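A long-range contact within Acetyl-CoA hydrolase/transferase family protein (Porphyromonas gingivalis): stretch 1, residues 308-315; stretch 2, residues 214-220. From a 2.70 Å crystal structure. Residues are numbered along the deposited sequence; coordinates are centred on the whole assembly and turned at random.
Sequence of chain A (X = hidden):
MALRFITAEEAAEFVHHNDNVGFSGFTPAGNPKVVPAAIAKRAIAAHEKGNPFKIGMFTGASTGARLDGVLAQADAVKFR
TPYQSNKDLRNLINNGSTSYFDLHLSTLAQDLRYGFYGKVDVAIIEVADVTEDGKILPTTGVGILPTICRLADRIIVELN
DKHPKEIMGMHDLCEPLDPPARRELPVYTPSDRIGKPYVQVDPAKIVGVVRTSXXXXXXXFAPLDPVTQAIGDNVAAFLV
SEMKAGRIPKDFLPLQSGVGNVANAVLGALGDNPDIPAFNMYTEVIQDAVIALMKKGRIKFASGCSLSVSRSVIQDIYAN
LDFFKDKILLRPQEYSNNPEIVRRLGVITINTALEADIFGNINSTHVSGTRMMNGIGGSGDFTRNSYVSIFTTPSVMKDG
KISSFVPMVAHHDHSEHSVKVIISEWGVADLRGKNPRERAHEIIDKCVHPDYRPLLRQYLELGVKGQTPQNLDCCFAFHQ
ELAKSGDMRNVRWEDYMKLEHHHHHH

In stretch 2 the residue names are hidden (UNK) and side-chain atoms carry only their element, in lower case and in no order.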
ATOM      1  N   SER A 308     -24.406  -7.032   5.298  1.00 14.91           N
ATOM      2  CA  SER A 308     -24.578  -6.975   6.739  1.00 14.91           C
ATOM      3  C   SER A 308     -25.702  -6.024   7.097  1.00 14.91           C
ATOM      4  O   SER A 308     -25.456  -4.875   7.458  1.00  7.08           O
ATOM      5  CB  SER A 308     -23.276  -6.526   7.394  1.00 14.91           C
ATOM      6  OG  SER A 308     -22.239  -7.451   7.118  1.00 14.91           O
ATOM      7  N   VAL A 309     -26.934  -6.514   7.008  1.00  7.36           N
ATOM      8  CA  VAL A 309     -28.106  -5.695   7.299  1.00  7.38           C
ATOM      9  C   VAL A 309     -28.945  -6.226   8.457  1.00  7.37           C
ATOM     10  O   VAL A 309     -28.819  -7.386   8.840  1.00  6.90           O
ATOM     11  CB  VAL A 309     -29.003  -5.579   6.058  1.00  8.09           C
ATOM     12  CG1 VAL A 309     -28.221  -4.932   4.920  1.00  6.61           C
ATOM     13  CG2 VAL A 309     -29.516  -6.958   5.660  1.00  6.59           C
ATOM     14  N   SER A 310     -29.795  -5.365   9.012  1.00  7.66           N
ATOM     15  CA  SER A 310     -30.648  -5.750  10.127  1.00  8.95           C
ATOM     16  C   SER A 310     -31.699  -6.754   9.666  1.00  9.87           C
ATOM     17  O   SER A 310     -31.901  -6.933   8.470  1.00  9.58           O
ATOM     18  CB  SER A 310     -31.316  -4.512  10.729  1.00  8.85           C
ATOM     19  OG  SER A 310     -32.022  -3.781   9.748  1.00  8.05           O
ATOM     20  N   ARG A 311     -32.356  -7.412  10.618  1.00 10.52           N
ATOM     21  CA  ARG A 311     -33.378  -8.410  10.299  1.00 10.64           C
ATOM     22  C   ARG A 311     -34.520  -7.825   9.481  1.00 10.25           C
ATOM     23  O   ARG A 311     -35.039  -8.470   8.574  1.00  9.84           O
ATOM     24  CB  ARG A 311     -33.943  -9.027  11.581  1.00 13.31           C
ATOM     25  CG  ARG A 311     -35.059 -10.046  11.341  1.00 17.30           C
ATOM     26  CD  ARG A 311     -35.630 -10.563  12.649  1.00 18.43           C
ATOM     27  NE  ARG A 311     -34.585 -11.067  13.537  1.00 20.34           N
ATOM     28  CZ  ARG A 311     -34.801 -11.482  14.780  1.00 21.71           C
ATOM     29  NH1 ARG A 311     -33.796 -11.924  15.525  1.00 21.87           N
ATOM     30  NH2 ARG A 311     -36.026 -11.456  15.277  1.00 19.66           N
ATOM     31  N   SER A 312     -34.914  -6.602   9.806  1.00  9.55           N
ATOM     32  CA  SER A 312     -36.003  -5.954   9.089  1.00  9.37           C
ATOM     33  C   SER A 312     -35.646  -5.754   7.626  1.00  8.77           C
ATOM     34  O   SER A 312     -36.477  -5.937   6.734  1.00  9.12           O
ATOM     35  CB  SER A 312     -36.318  -4.602   9.717  1.00  8.86           C
ATOM     36  OG  SER A 312     -37.150  -3.837   8.851  1.00 10.05           O
ATOM     37  N   VAL A 313     -34.395  -5.379   7.394  1.00  7.44           N
ATOM     38  CA  VAL A 313     -33.892  -5.124   6.055  1.00  6.94           C
ATOM     39  C   VAL A 313     -33.682  -6.391   5.231  1.00  6.47           C
ATOM     40  O   VAL A 313     -34.014  -6.430   4.040  1.00  6.39           O
ATOM     41  CB  VAL A 313     -32.571  -4.331   6.124  1.00  6.73           C
ATOM     42  CG1 VAL A 313     -31.962  -4.203   4.741  1.00  6.39           C
ATOM     43  CG2 VAL A 313     -32.830  -2.948   6.700  1.00  6.39           C
ATOM     44  N   ILE A 314     -33.135  -7.432   5.868  1.00  7.25           N
ATOM     45  CA  ILE A 314     -32.880  -8.699   5.183  1.00  6.39           C
ATOM     46  C   ILE A 314     -34.182  -9.358   4.783  1.00  6.70           C
ATOM     47  O   ILE A 314     -34.250  -9.995   3.743  1.00  6.87           O
ATOM     48  CB  ILE A 314     -32.062  -9.670   6.053  1.00  6.39           C
ATOM     49  CG1 ILE A 314     -31.570 -10.834   5.197  1.00  6.39           C
ATOM     50  CG2 ILE A 314     -32.904 -10.207   7.201  1.00  6.68           C
ATOM     51  CD1 ILE A 314     -30.597 -10.431   4.108  1.00  6.39           C
ATOM     52  N   GLN A 315     -35.220  -9.191   5.598  1.00  7.02           N
ATOM     53  CA  GLN A 315     -36.525  -9.772   5.282  1.00  7.08           C
ATOM     54  C   GLN A 315     -37.156  -9.016   4.122  1.00  6.39           C
ATOM     55  O   GLN A 315     -37.843  -9.609   3.287  1.00  6.39           O
ATOM     56  CB  GLN A 315     -37.451  -9.733   6.495  1.00  8.57           C
ATOM     57  CG  GLN A 315     -36.926 -10.527   7.680  1.00 10.50           C
ATOM     58  CD  GLN A 315     -37.931 -10.649   8.810  1.00 12.07           C
ATOM     59  OE1 GLN A 315     -38.473  -9.650   9.288  1.00 11.33           O
ATOM     60  NE2 GLN A 315     -38.179 -11.886   9.254  1.00 12.57           N
ATOM     61  N   UNK A 214     -31.215 -19.726  11.937  1.00 10.78           N
ATOM     62  CA  UNK A 214     -30.711 -18.561  12.645  1.00 10.26           C
ATOM     63  C   UNK A 214     -31.048 -17.268  11.913  1.00 10.52           C
ATOM     64  O   UNK A 214     -30.580 -17.020  10.801  1.00  9.89           O
ATOM     65  c   UNK A 214     -28.758 -19.973  13.520  1.00 13.25           C
ATOM     66  o   UNK A 214     -29.424 -18.954  15.566  1.00 12.85           O
ATOM     67  c   UNK A 214     -29.190 -18.684  12.831  1.00 12.43           C
ATOM     68  o   UNK A 214     -29.264 -21.141  15.532  1.00 14.53           O
ATOM     69  c   UNK A 214     -29.183 -20.028  14.974  1.00 13.71           C
ATOM     70  N   UNK A 215     -31.881 -16.425  12.536  1.00 11.18           N
ATOM     71  CA  UNK A 215     -32.284 -15.150  11.943  1.00 10.00           C
ATOM     72  C   UNK A 215     -31.231 -14.074  12.162  1.00  9.85           C
ATOM     73  O   UNK A 215     -30.364 -14.225  13.004  1.00 10.09           O
ATOM     74  c   UNK A 215     -32.623 -16.677  13.788  1.00 11.69           C
ATOM     75  c   UNK A 215     -33.278 -15.334  14.059  1.00 10.58           C
ATOM     76  c   UNK A 215     -33.581 -14.837  12.677  1.00  9.75           C
ATOM     77  N   UNK A 216     -31.316 -12.996  11.384  1.00  9.81           N
ATOM     78  CA  UNK A 216     -30.397 -11.865  11.494  1.00 10.10           C
ATOM     79  C   UNK A 216     -30.755 -11.117  12.769  1.00 11.27           C
ATOM     80  O   UNK A 216     -31.918 -11.150  13.200  1.00 13.03           O
ATOM     81  o   UNK A 216     -29.698 -12.441   8.674  1.00  8.06           O
ATOM     82  n   UNK A 216     -29.033 -10.299   8.546  1.00 10.06           N
ATOM     83  c   UNK A 216     -29.725 -11.285   9.107  1.00  8.79           C
ATOM     84  c   UNK A 216     -30.572 -10.906  10.307  1.00  9.50           C
ATOM     85  N   UNK A 217     -29.776 -10.452  13.382  1.00 18.46           N
ATOM     86  CA  UNK A 217     -30.078  -9.678  14.584  1.00 18.46           C
ATOM     87  C   UNK A 217     -30.821  -8.453  14.080  1.00 18.46           C
ATOM     88  O   UNK A 217     -30.807  -8.178  12.875  1.00 18.46           O
ATOM     89  c   UNK A 217     -28.809  -9.217  15.299  1.00 18.46           C
ATOM     90  c   UNK A 217     -28.043 -10.357  15.931  1.00 18.46           C
ATOM     91  o   UNK A 217     -27.409 -11.142  15.177  1.00 18.46           O
ATOM     92  o   UNK A 217     -28.082 -10.459  17.185  1.00 18.46           O
ATOM     93  N   UNK A 218     -31.485  -7.722  14.965  1.00 18.46           N
ATOM     94  CA  UNK A 218     -32.170  -6.534  14.496  1.00 18.46           C
ATOM     95  C   UNK A 218     -31.302  -5.329  14.787  1.00 18.46           C
ATOM     96  O   UNK A 218     -30.336  -5.415  15.544  1.00 18.46           O
ATOM     97  c   UNK A 218     -33.542  -6.365  15.147  1.00 18.46           C
ATOM     98  o   UNK A 218     -34.002  -4.530  12.268  1.00 18.46           O
ATOM     99  c   UNK A 218     -34.301  -5.164  14.581  1.00 18.46           C
ATOM    100  c   UNK A 218     -34.599  -5.283  13.074  1.00 18.46           C
ATOM    101  o   UNK A 218     -35.438  -6.135  12.697  1.00 18.46           O
ATOM    102  N   UNK A 219     -31.648  -4.212  14.154  1.00 18.46           N
ATOM    103  CA  UNK A 219     -30.921  -2.962  14.308  1.00 18.46           C
ATOM    104  C   UNK A 219     -31.026  -2.488  15.748  1.00 18.46           C
ATOM    105  O   UNK A 219     -32.130  -2.345  16.283  1.00 18.46           O
ATOM    106  o   UNK A 219     -32.896  -1.779  13.517  1.00 18.46           O
ATOM    107  c   UNK A 219     -31.490  -1.905  13.358  1.00 18.46           C
ATOM    108  N   UNK A 220     -29.872  -2.248  16.363  1.00 14.91           N
ATOM    109  CA  UNK A 220     -29.806  -1.804  17.744  1.00 14.91           C
ATOM    110  C   UNK A 220     -29.329  -0.354  17.882  1.00 14.91           C
ATOM    111  O   UNK A 220     -28.292   0.021  17.327  1.00 18.46           O
ATOM    112  c   UNK A 220     -28.880  -2.738  18.528  1.00 14.91           C
ATOM    113  o   UNK A 220     -28.764  -5.053  19.192  1.00 14.91           O
ATOM    114  c   UNK A 220     -29.475  -4.142  18.697  1.00 14.91           C
ATOM    115  o   UNK A 220     -30.659  -4.337  18.337  1.00 14.91           O
TER
HETATM  116  O   HOH W   1     -27.095  -9.776   6.875  1.00 10.02           O

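Position 214 carries three side-chain carbons, the third bonded to two oxygens. The chain is unbranched up to that carboxylate, and it makes no contact with stretch 1. The residue is Glu-214, and one of its carboxylate oxygens is hydrogen-bonded elsewhere in the structure.

Position 215 has three carbons and no heteroatom, and the carbons close a ring onto the backbone nitrogen. CA-to-CB points toward stretch 1, and one ring carbon lies 3.7 Å from Arg-311 NH1. This is Pro-215; the carbon is Pro-215 CG, and it sits over one face of the guanidinium. A ring nitrogen of this kind has no proton to donate, so the residue offers packing here.

At position 216 two carbons end in one oxygen and one nitrogen, an amide on a short stem. The nitrogen is assigned by its surroundings as well as its label: it lies 2.9 Å from Val-309 O, an acceptor that calls for a donor. The residue is Asn-216. The bond from Asn-216 ND2 to Val-309 O has an N-H...acceptor angle of 153°, and a water whose O is 2.6 Å from Asn-216 ND2 accepts a second hydrogen bond from it. That water O also accepts from Val-309 N at 3.3 Å, so it bridges the same two residues. The amide carbon Asn-216 CG packs 3.9 Å from Ile-314 CG2.

Position 217 shows two carbons, the second with two oxygens. CA-to-CB points away from stretch 1, and Arg-311 NH1 is 5.7 Å from the CB of 217, so the position contributes through its backbone. It is Asp-217. Arg-311 N donates to Asp-217 O at 2.8 Å, a weak bond with an angle of 130°.

Position 218 repeats the pattern of three carbons and a terminal pair of oxygens. CA-to-CB points sideways, but the end of the chain comes nearer to stretch 1, where one of its oxygens lies 3.1 Å from Ser-310 CB. This is Glu-218, with chi1 at -176° (t) and chi2 at 62° (p), and that oxygen is OE2. Ser-312 N donates weakly to Glu-218 OE2 at 3.3 Å with an angle of 161°.

Position 219 has one carbon and one oxygen, a hydroxymethyl group, and its CB is 3.7 Å from Ser-310 CB. It is Ser-219. Within the stretch, Ser-219 N donates to Glu-218 OE2 at 3.0 Å and 172°, helping to hold that carboxylate in place.

Position 220, with two carbons and a terminal pair of oxygens, makes no contact with stretch 1; it is Asp-220.

The contact forms where a helix begins. Ser-310 is the N-cap, and the amides of Arg-311 and Ser-312, in the first turn, are free to face acceptors on stretch 2. Arg-311 then reaches along the irregular segment: Arg-311 NE donates to Asn-216 O at 2.7 Å and 159°, with a weak second bond from Arg-311 NH1 to Asn-216 O at 3.1 Å. Five hydrogen bonds cross the contact, three of them weak, and the two stretches bury 416 Å² between them, both sides summed.

Stretch 2 (214-220) EPNDESD
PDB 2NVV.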